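Local coordinates for pectate lyase (PDB 3VMV), which probably cleaves the polygalacturonate chains of pectate by beta-elimination, acting as a secreted family 1 polysaccharide lyase with a parallel beta-helix fold, at residues A190-Y196 against R212-H217; Q5-N11 against E163-V167; Y200-L204 against K224-D228. The contacts are given in a common frame with arbitrary orientation. Numbering follows the deposited sequence.

Contact 1 (A190-Y196 against R212-H217); sequences APDKITY and RYADVH
Asp192 (chi1 t) accepts a 2.8 Å hydrogen bond at OD2 from Asp215 N, while its OD1 forms a 3.0 Å salt bridge with Lys193 NZ, which also pairs with Glu163. Asp192 OD2 and Asp215 OD2 lie 4.1 Å apart; a water donating to Asp192 OD1 (2.8 Å) and Asp215 OD2 (2.6 Å) eases their repulsion, and Asp215 is also salt-bridged to Arg238. Strands 192-196 and 215-217 run parallel, 4.8 Å apart at 15°, with Ile194 paired to Val216 and Thr195 to His217. Ile194 N donates a hydrogen bond to Asp215 O (3.2 Å), His217 N to Ile194 O (3.0 Å) and Tyr196 N to His217 O (2.8 Å). These are successive coils of the parallel beta-helix; Lys193, just before the pairs, is left-handed (phi/psi 66/67). Beta-branched Ile194 and Val216 suit both extended strand and the apolar interior (CB to CG2 4.2 Å), and the Tyr196 ring edge meets Val216 (CE2 to CG1 3.8 Å). Outward-facing Thr195 and His217 both hydrogen-bond Tyr302. Ala190 CB packs on Tyr213 CD2 (3.5 Å).

Contact 2 (Q5-N11 against E163-V167); sequences QGYASMN and EYITV
Tyr164 sits at a corner of the chain (phi/psi 67/65), and its ring, with chi1 m, receives the end of segment 5-11. Asn11 CB lies 3.5 Å from the Tyr164 ring centroid, 6° off the normal, a CH-pi contact; Met10 CB adds apolar packing 3.8 Å from Tyr164 CD1, and Tyr7 O lies at the ring edge, 3.5 Å from Tyr164 CD1. The Tyr164 carbonyl O takes a CA-H...O contact from Ala8 CA at 3.6 Å. Ile165 turns its side chain away. Thr166 (chi1 m) points toward the loop, and its OG1 donates to Gln5 O (2.8 Å) and accepts from Ala8 N (3.1 Å). A 3-10 turn at 7-9 presents that NH, with Ser9 N bonded to Gly6 O (2.9 Å) and Met10 N to Tyr7 O (3.0 Å); Gly6 suits its positive phi of 81°. The N-terminal loop thus lies on the outside of the beta-helix, over strand 165-175 and its neighbour 192-197, where Thr195 bonds Tyr7 N, while the Tyr7 ring meets Tyr302 edge-to-face.

Contact 3 (Y200-L204 against K224-D228); sequences YFNNL and KDIND
Strands 200-202 and 224-226 run parallel but splay by 48°, their axes approaching to 5.7 Å, consistent with both chains bending here: Asn203 (phi/psi 58/61) and Asp225 (57/57) each adopt a left-handed conformation and lie side by side, their CA atoms 4.9 Å apart. Asn202 pairs with Lys224, CA to CA 4.7 Å. Lys224 N donates to Phe201 O (2.8 Å) and Asn203 N to Lys224 O (3.0 Å); past the bend a weak bond joins Leu204 N to Asp225 O (3.3 Å), and Asn227 N reaches Leu204 O (2.8 Å). Corners repeated in register from coil to coil are how a parallel beta-helix passes from one sheet to the next, and asparagine and aspartate tolerate the positive phi. Inside the coil, Ile226 (chi1 m, chi2 t) packs with CD1 4.3 Å from Phe201 CB and CG1 4.4 Å from Leu204 CB. On the outside, Lys224, t through chi3, passes Tyr200 (CD to OH 3.7 Å) and turns at chi4 (m), where NZ makes a 3.0 Å salt bridge with Asp225 OD2. One water donates to Asn202 OD1 (2.7 Å) and Asp225 OD2 (2.6 Å); the side-chain amides of Asn202 and Asn203 turn to Glu173 and Asn174.

In the fold
Contacts 1 and 3 join the same pair of neighbouring coils: strands 192-197 and 200-202 follow one another in the chain, as do 215-219 and 222-226, so the two contacts meet the same coils about 21 Å apart between centres. Both rest on parallel backbone bonding with aliphatic residues inward and charged or polar ones at the bends. Contact 2 differs, since a loop from the far N-terminus lies on the sheet's outer surface, held by a threonine hydroxyl and tyrosine packing rather than by strand pairing. It touches contact 1 directly, through the Lys193-Glu163 salt bridge and Tyr7 packing. All three are partly buried, with exposed residues touching in contacts 2 and 3.

Contact 1 (A190-Y196 against R212-H217)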
loop_
_atom_site.group_PDB
_atom_site.type_symbol
_atom_site.label_atom_id
_atom_site.label_comp_id
_atom_site.label_asym_id
_atom_site.label_seq_id
_atom_site.Cartn_x
_atom_site.Cartn_y
_atom_site.Cartn_z
ATOM N N ALA A 190 -1.332 10.495 -12.466
ATOM C CA ALA A 190 -2.027 9.862 -11.322
ATOM C C ALA A 190 -2.201 8.358 -11.489
ATOM O O ALA A 190 -2.610 7.876 -12.547
ATOM C CB ALA A 190 -3.391 10.501 -11.163
ATOM N N PRO A 191 -1.967 7.605 -10.417
ATOM C CA PRO A 191 -2.447 6.228 -10.381
ATOM C C PRO A 191 -3.977 6.204 -10.469
ATOM O O PRO A 191 -4.665 7.229 -10.329
ATOM C CB PRO A 191 -2.025 5.749 -8.983
ATOM C CG PRO A 191 -0.860 6.687 -8.578
ATOM C CD PRO A 191 -1.349 8.020 -9.148
ATOM N N ASP A 192 -4.513 4.982 -10.602
ATOM C CA ASP A 192 -5.951 4.769 -10.558
ATOM C C ASP A 192 -6.228 3.336 -10.169
ATOM O O ASP A 192 -5.376 2.469 -10.346
ATOM C CB ASP A 192 -6.552 5.017 -11.932
ATOM C CG ASP A 192 -8.054 5.270 -11.900
ATOM O OD1 ASP A 192 -8.717 5.132 -12.962
ATOM O OD2 ASP A 192 -8.623 5.633 -10.852
ATOM N N LYS A 193 -7.441 3.084 -9.668
ATOM C CA LYS A 193 -7.963 1.724 -9.492
ATOM C C LYS A 193 -7.174 0.925 -8.418
ATOM O O LYS A 193 -6.424 -0.057 -8.691
ATOM C CB LYS A 193 -8.085 0.993 -10.831
ATOM C CG LYS A 193 -9.003 1.728 -11.814
ATOM C CD LYS A 193 -9.110 0.874 -13.067
ATOM C CE LYS A 193 -9.715 1.650 -14.213
ATOM N NZ LYS A 193 -8.786 2.719 -14.683
ATOM N N ILE A 194 -7.321 1.406 -7.182
ATOM C CA ILE A 194 -6.665 0.798 -6.003
ATOM C C ILE A 194 -7.730 0.322 -5.004
ATOM O O ILE A 194 -8.634 1.081 -4.671
ATOM C CB ILE A 194 -5.816 1.860 -5.269
ATOM C CG1 ILE A 194 -5.113 2.811 -6.255
ATOM C CG2 ILE A 194 -4.863 1.237 -4.229
ATOM C CD1 ILE A 194 -4.028 2.112 -7.123
ATOM N N THR A 195 -7.571 -0.893 -4.491
ATOM C CA THR A 195 -8.421 -1.427 -3.425
ATOM C C THR A 195 -7.571 -1.604 -2.178
ATOM O O THR A 195 -6.489 -2.214 -2.248
ATOM C CB THR A 195 -8.907 -2.830 -3.851
ATOM O OG1 THR A 195 -9.670 -2.717 -5.052
ATOM C CG2 THR A 195 -9.769 -3.491 -2.745
ATOM N N TYR A 196 -8.106 -1.190 -1.035
ATOM C CA TYR A 196 -7.527 -1.517 0.255
ATOM C C TYR A 196 -8.581 -2.256 1.063
ATOM O O TYR A 196 -9.661 -1.720 1.288
ATOM C CB TYR A 196 -7.166 -0.252 1.029
ATOM C CG TYR A 196 -6.158 0.659 0.383
ATOM C CD1 TYR A 196 -4.821 0.601 0.722
ATOM C CD2 TYR A 196 -6.548 1.601 -0.555
ATOM C CE1 TYR A 196 -3.901 1.475 0.116
ATOM C CE2 TYR A 196 -5.615 2.470 -1.158
ATOM C CZ TYR A 196 -4.302 2.385 -0.787
ATOM O OH TYR A 196 -3.400 3.247 -1.412
ATOM N N ARG A 212 -4.725 11.424 -4.510
ATOM C CA ARG A 212 -4.934 12.409 -5.567
ATOM C C ARG A 212 -5.530 11.737 -6.794
ATOM O O ARG A 212 -4.968 10.752 -7.265
ATOM C CB ARG A 212 -3.636 13.111 -5.991
ATOM C CG ARG A 212 -3.045 14.030 -4.937
ATOM C CD ARG A 212 -1.684 14.501 -5.461
ATOM N NE ARG A 212 -1.077 15.590 -4.683
ATOM C CZ ARG A 212 -0.130 15.390 -3.760
ATOM N NH1 ARG A 212 0.293 14.160 -3.458
ATOM N NH2 ARG A 212 0.380 16.442 -3.129
ATOM N N TYR A 213 -6.647 12.282 -7.304
ATOM C CA TYR A 213 -7.261 11.883 -8.611
ATOM C C TYR A 213 -7.885 10.503 -8.702
ATOM O O TYR A 213 -8.906 10.324 -9.404
ATOM C CB TYR A 213 -6.268 11.978 -9.821
ATOM C CG TYR A 213 -5.581 13.315 -9.958
ATOM C CD1 TYR A 213 -6.271 14.427 -10.461
ATOM C CD2 TYR A 213 -4.271 13.473 -9.541
ATOM C CE1 TYR A 213 -5.650 15.686 -10.556
ATOM C CE2 TYR A 213 -3.650 14.714 -9.637
ATOM C CZ TYR A 213 -4.350 15.803 -10.145
ATOM O OH TYR A 213 -3.750 17.031 -10.225
ATOM N N ALA A 214 -7.263 9.528 -8.035
ATOM C CA ALA A 214 -7.615 8.107 -8.255
ATOM C C ALA A 214 -8.994 7.692 -7.736
ATOM O O ALA A 214 -9.504 8.286 -6.789
ATOM C CB ALA A 214 -6.587 7.241 -7.604
ATOM N N ASP A 215 -9.563 6.674 -8.397
ATOM C CA ASP A 215 -10.679 5.905 -7.829
ATOM C C ASP A 215 -10.122 4.780 -6.949
ATOM O O ASP A 215 -9.243 3.970 -7.366
ATOM C CB ASP A 215 -11.518 5.307 -8.956
ATOM C CG ASP A 215 -12.297 6.380 -9.748
ATOM O OD1 ASP A 215 -12.504 7.475 -9.214
ATOM O OD2 ASP A 215 -12.656 6.112 -10.923
ATOM N N VAL A 216 -10.657 4.730 -5.724
ATOM C CA VAL A 216 -10.167 3.852 -4.671
ATOM C C VAL A 216 -11.345 3.256 -3.902
ATOM O O VAL A 216 -12.326 3.955 -3.643
ATOM C CB VAL A 216 -9.285 4.661 -3.715
ATOM C CG1 VAL A 216 -8.839 3.828 -2.549
ATOM C CG2 VAL A 216 -8.095 5.246 -4.472
ATOM N N HIS A 217 -11.268 1.972 -3.561
ATOM C CA HIS A 217 -12.245 1.324 -2.681
ATOM C C HIS A 217 -11.523 0.909 -1.410
ATOM O O HIS A 217 -10.520 0.209 -1.494
ATOM C CB HIS A 217 -12.804 0.123 -3.422
ATOM C CG HIS A 217 -13.887 -0.648 -2.715
ATOM N ND1 HIS A 217 -14.123 -1.968 -3.032
ATOM C CD2 HIS A 217 -14.798 -0.308 -1.775
ATOM C CE1 HIS A 217 -15.160 -2.403 -2.327
ATOM N NE2 HIS A 217 -15.579 -1.426 -1.545
HETATM O O HOH W 1 -11.422 4.473 -12.522
HETATM O O HOH W 2 -9.375 8.374 -11.753
#

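Contact 2 (Q5-N11 against E163-V167)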
loop_
_atom_site.group_PDB
_atom_site.type_symbol
_atom_site.label_atom_id
_atom_site.label_comp_id
_atom_site.label_asym_id
_atom_site.label_seq_id
_atom_site.Cartn_x
_atom_site.Cartn_y
_atom_site.Cartn_z
ATOM N N GLN A 5 -8.802 -10.008 -4.119
ATOM C CA GLN A 5 -10.052 -9.294 -4.326
ATOM C C GLN A 5 -9.787 -7.947 -4.969
ATOM O O GLN A 5 -8.682 -7.416 -4.872
ATOM C CB GLN A 5 -10.800 -9.032 -3.007
ATOM C CG GLN A 5 -11.427 -10.267 -2.353
ATOM C CD GLN A 5 -12.704 -9.912 -1.563
ATOM O OE1 GLN A 5 -12.684 -9.757 -0.334
ATOM N NE2 GLN A 5 -13.808 -9.788 -2.269
ATOM N N GLY A 6 -10.805 -7.367 -5.609
ATOM C CA GLY A 6 -10.716 -5.966 -5.980
ATOM C C GLY A 6 -9.925 -5.693 -7.248
ATOM O O GLY A 6 -9.854 -6.503 -8.159
ATOM N N TYR A 7 -9.332 -4.512 -7.304
ATOM C CA TYR A 7 -8.822 -4.050 -8.582
ATOM C C TYR A 7 -7.677 -4.908 -9.169
ATOM O O TYR A 7 -7.582 -5.025 -10.391
ATOM C CB TYR A 7 -8.385 -2.603 -8.456
ATOM C CG TYR A 7 -9.505 -1.598 -8.594
ATOM C CD1 TYR A 7 -10.194 -1.453 -9.798
ATOM C CD2 TYR A 7 -9.827 -0.744 -7.534
ATOM C CE1 TYR A 7 -11.200 -0.475 -9.925
ATOM C CE2 TYR A 7 -10.766 0.252 -7.665
ATOM C CZ TYR A 7 -11.466 0.368 -8.863
ATOM O OH TYR A 7 -12.427 1.349 -8.989
ATOM N N ALA A 8 -6.826 -5.535 -8.345
ATOM C CA ALA A 8 -5.762 -6.371 -8.907
ATOM C C ALA A 8 -6.328 -7.626 -9.611
ATOM O O ALA A 8 -5.619 -8.283 -10.343
ATOM C CB ALA A 8 -4.719 -6.734 -7.826
ATOM N N SER A 9 -7.613 -7.927 -9.379
ATOM C CA SER A 9 -8.261 -9.067 -10.039
ATOM C C SER A 9 -8.714 -8.734 -11.448
ATOM O O SER A 9 -9.051 -9.633 -12.221
ATOM C CB SER A 9 -9.428 -9.613 -9.212
ATOM O OG SER A 9 -10.598 -8.829 -9.360
ATOM N N MET A 10 -8.750 -7.444 -11.772
ATOM C CA MET A 10 -9.188 -6.988 -13.085
ATOM C C MET A 10 -7.996 -6.949 -14.015
ATOM O O MET A 10 -6.875 -7.300 -13.617
ATOM C CB MET A 10 -9.806 -5.587 -13.008
ATOM C CG MET A 10 -11.018 -5.535 -12.066
ATOM S SD MET A 10 -11.899 -3.997 -12.055
ATOM C CE MET A 10 -12.629 -3.962 -13.686
ATOM N N ASN A 11 -8.253 -6.537 -15.252
ATOM C CA ASN A 11 -7.201 -6.368 -16.246
ATOM C C ASN A 11 -6.398 -7.645 -16.406
ATOM O O ASN A 11 -5.188 -7.602 -16.586
ATOM C CB ASN A 11 -6.289 -5.195 -15.864
ATOM C CG ASN A 11 -5.355 -4.793 -16.990
ATOM O OD1 ASN A 11 -5.791 -4.616 -18.129
ATOM N ND2 ASN A 11 -4.065 -4.643 -16.681
ATOM N N GLU A 163 -1.626 1.148 -11.597
ATOM C CA GLU A 163 -3.057 0.883 -11.772
ATOM C C GLU A 163 -3.327 -0.568 -11.462
ATOM O O GLU A 163 -2.473 -1.432 -11.731
ATOM C CB GLU A 163 -3.471 1.142 -13.238
ATOM C CG GLU A 163 -4.962 1.248 -13.478
ATOM C CD GLU A 163 -5.251 1.804 -14.882
ATOM O OE1 GLU A 163 -4.302 1.874 -15.682
ATOM O OE2 GLU A 163 -6.400 2.165 -15.190
ATOM N N TYR A 164 -4.542 -0.852 -10.970
ATOM C CA TYR A 164 -5.008 -2.222 -10.717
ATOM C C TYR A 164 -4.210 -2.841 -9.580
ATOM O O TYR A 164 -3.458 -3.808 -9.765
ATOM C CB TYR A 164 -4.975 -3.119 -12.003
ATOM C CG TYR A 164 -5.879 -2.628 -13.116
ATOM C CD1 TYR A 164 -7.250 -2.735 -13.013
ATOM C CD2 TYR A 164 -5.337 -2.060 -14.274
ATOM C CE1 TYR A 164 -8.076 -2.265 -14.024
ATOM C CE2 TYR A 164 -6.147 -1.607 -15.291
ATOM C CZ TYR A 164 -7.506 -1.715 -15.146
ATOM O OH TYR A 164 -8.329 -1.264 -16.144
ATOM N N ILE A 165 -4.364 -2.271 -8.386
ATOM C CA ILE A 165 -3.515 -2.614 -7.249
ATOM C C ILE A 165 -4.426 -2.974 -6.085
ATOM O O ILE A 165 -5.418 -2.261 -5.854
ATOM C CB ILE A 165 -2.653 -1.417 -6.875
ATOM C CG1 ILE A 165 -1.941 -0.902 -8.133
ATOM C CG2 ILE A 165 -1.676 -1.789 -5.729
ATOM C CD1 ILE A 165 -1.072 0.281 -7.934
ATOM N N THR A 166 -4.127 -4.082 -5.396
ATOM C CA THR A 166 -4.865 -4.446 -4.180
ATOM C C THR A 166 -3.911 -4.565 -3.022
ATOM O O THR A 166 -2.904 -5.261 -3.132
ATOM C CB THR A 166 -5.614 -5.751 -4.366
ATOM O OG1 THR A 166 -6.689 -5.556 -5.288
ATOM C CG2 THR A 166 -6.239 -6.228 -3.043
ATOM N N VAL A 167 -4.253 -3.896 -1.931
ATOM C CA VAL A 167 -3.480 -3.869 -0.708
ATOM C C VAL A 167 -4.402 -4.483 0.347
ATOM O O VAL A 167 -5.404 -3.859 0.736
ATOM C CB VAL A 167 -3.188 -2.422 -0.354
ATOM C CG1 VAL A 167 -2.452 -2.279 0.997
ATOM C CG2 VAL A 167 -2.348 -1.793 -1.493
#

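Contact 3 (Y200-L204 against K224-D228)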
loop_
_atom_site.group_PDB
_atom_site.type_symbol
_atom_site.label_atom_id
_atom_site.label_comp_id
_atom_site.label_asym_id
_atom_site.label_seq_id
_atom_site.Cartn_x
_atom_site.Cartn_y
_atom_site.Cartn_z
ATOM N N TYR A 200 -4.916 -3.342 8.887
ATOM C CA TYR A 200 -4.876 -2.680 10.177
ATOM C C TYR A 200 -4.012 -1.434 10.023
ATOM O O TYR A 200 -2.835 -1.551 9.610
ATOM C CB TYR A 200 -4.172 -3.616 11.141
ATOM C CG TYR A 200 -4.136 -3.233 12.600
ATOM C CD1 TYR A 200 -5.272 -2.757 13.268
ATOM C CD2 TYR A 200 -2.972 -3.408 13.346
ATOM C CE1 TYR A 200 -5.229 -2.464 14.623
ATOM C CE2 TYR A 200 -2.945 -3.102 14.694
ATOM C CZ TYR A 200 -4.059 -2.667 15.321
ATOM O OH TYR A 200 -4.058 -2.373 16.687
ATOM N N PHE A 201 -4.604 -0.270 10.296
ATOM C CA PHE A 201 -3.902 1.022 10.219
ATOM C C PHE A 201 -3.834 1.563 11.629
ATOM O O PHE A 201 -4.832 2.050 12.139
ATOM C CB PHE A 201 -4.701 1.978 9.332
ATOM C CG PHE A 201 -4.868 1.510 7.885
ATOM C CD1 PHE A 201 -3.768 1.338 7.035
ATOM C CD2 PHE A 201 -6.135 1.316 7.348
ATOM C CE1 PHE A 201 -3.961 0.945 5.700
ATOM C CE2 PHE A 201 -6.345 0.984 6.013
ATOM C CZ PHE A 201 -5.245 0.766 5.178
ATOM N N ASN A 202 -2.683 1.507 12.297
ATOM C CA ASN A 202 -2.658 1.754 13.740
ATOM C C ASN A 202 -1.462 2.635 14.153
ATOM O O ASN A 202 -0.330 2.372 13.770
ATOM C CB ASN A 202 -2.568 0.394 14.456
ATOM C CG ASN A 202 -2.380 0.540 15.934
ATOM O OD1 ASN A 202 -3.206 1.152 16.610
ATOM N ND2 ASN A 202 -1.320 -0.059 16.456
ATOM N N ASN A 203 -1.737 3.637 14.979
ATOM C CA ASN A 203 -0.684 4.530 15.505
ATOM C C ASN A 203 0.090 5.217 14.373
ATOM O O ASN A 203 1.321 5.049 14.216
ATOM C CB ASN A 203 0.240 3.837 16.491
ATOM C CG ASN A 203 1.150 4.821 17.186
ATOM O OD1 ASN A 203 0.709 5.889 17.622
ATOM N ND2 ASN A 203 2.411 4.457 17.325
ATOM N N LEU A 204 -0.669 6.001 13.593
ATOM C CA LEU A 204 -0.167 6.676 12.395
ATOM C C LEU A 204 -0.465 8.130 12.533
ATOM O O LEU A 204 -1.415 8.506 13.227
ATOM C CB LEU A 204 -0.850 6.140 11.118
ATOM C CG LEU A 204 -0.770 4.612 10.985
ATOM C CD1 LEU A 204 -1.727 4.209 9.865
ATOM C CD2 LEU A 204 0.663 4.137 10.696
ATOM N N LYS A 224 -7.068 2.785 13.663
ATOM C CA LYS A 224 -6.997 2.950 15.115
ATOM C C LYS A 224 -5.903 3.932 15.458
ATOM O O LYS A 224 -4.775 3.821 14.952
ATOM C CB LYS A 224 -6.671 1.604 15.769
ATOM C CG LYS A 224 -6.668 1.638 17.283
ATOM C CD LYS A 224 -6.517 0.204 17.823
ATOM C CE LYS A 224 -6.748 0.167 19.323
ATOM N NZ LYS A 224 -5.785 1.018 20.048
ATOM N N ASP A 225 -6.229 4.875 16.339
ATOM C CA ASP A 225 -5.195 5.748 16.919
ATOM C C ASP A 225 -4.432 6.469 15.824
ATOM O O ASP A 225 -3.210 6.392 15.704
ATOM C CB ASP A 225 -4.280 4.955 17.847
ATOM C CG ASP A 225 -4.994 4.488 19.124
ATOM O OD1 ASP A 225 -6.085 5.003 19.464
ATOM O OD2 ASP A 225 -4.418 3.639 19.824
ATOM N N ILE A 226 -5.195 7.199 15.015
ATOM C CA ILE A 226 -4.603 7.987 13.933
ATOM C C ILE A 226 -4.616 9.432 14.402
ATOM O O ILE A 226 -5.682 10.014 14.662
ATOM C CB ILE A 226 -5.330 7.731 12.613
ATOM C CG1 ILE A 226 -5.089 6.253 12.197
ATOM C CG2 ILE A 226 -4.786 8.696 11.494
ATOM C CD1 ILE A 226 -5.860 5.775 10.967
ATOM N N ASN A 227 -3.415 10.013 14.508
ATOM C CA ASN A 227 -3.256 11.259 15.244
ATOM C C ASN A 227 -3.822 12.485 14.557
ATOM O O ASN A 227 -4.473 13.307 15.206
ATOM C CB ASN A 227 -1.749 11.452 15.553
ATOM C CG ASN A 227 -1.505 12.659 16.399
ATOM O OD1 ASN A 227 -1.996 12.739 17.517
ATOM N ND2 ASN A 227 -0.768 13.618 15.870
ATOM N N ASP A 228 -3.539 12.632 13.263
ATOM C CA ASP A 228 -3.967 13.847 12.583
ATOM C C ASP A 228 -5.183 13.611 11.676
ATOM O O ASP A 228 -6.284 14.094 11.978
ATOM C CB ASP A 228 -2.794 14.512 11.860
ATOM C CG ASP A 228 -2.984 16.020 11.736
ATOM O OD1 ASP A 228 -3.153 16.710 12.765
ATOM O OD2 ASP A 228 -2.961 16.519 10.604
HETATM O O HOH W 3 -2.526 1.994 19.043
HETATM O O HOH W 4 -1.408 7.914 17.190
#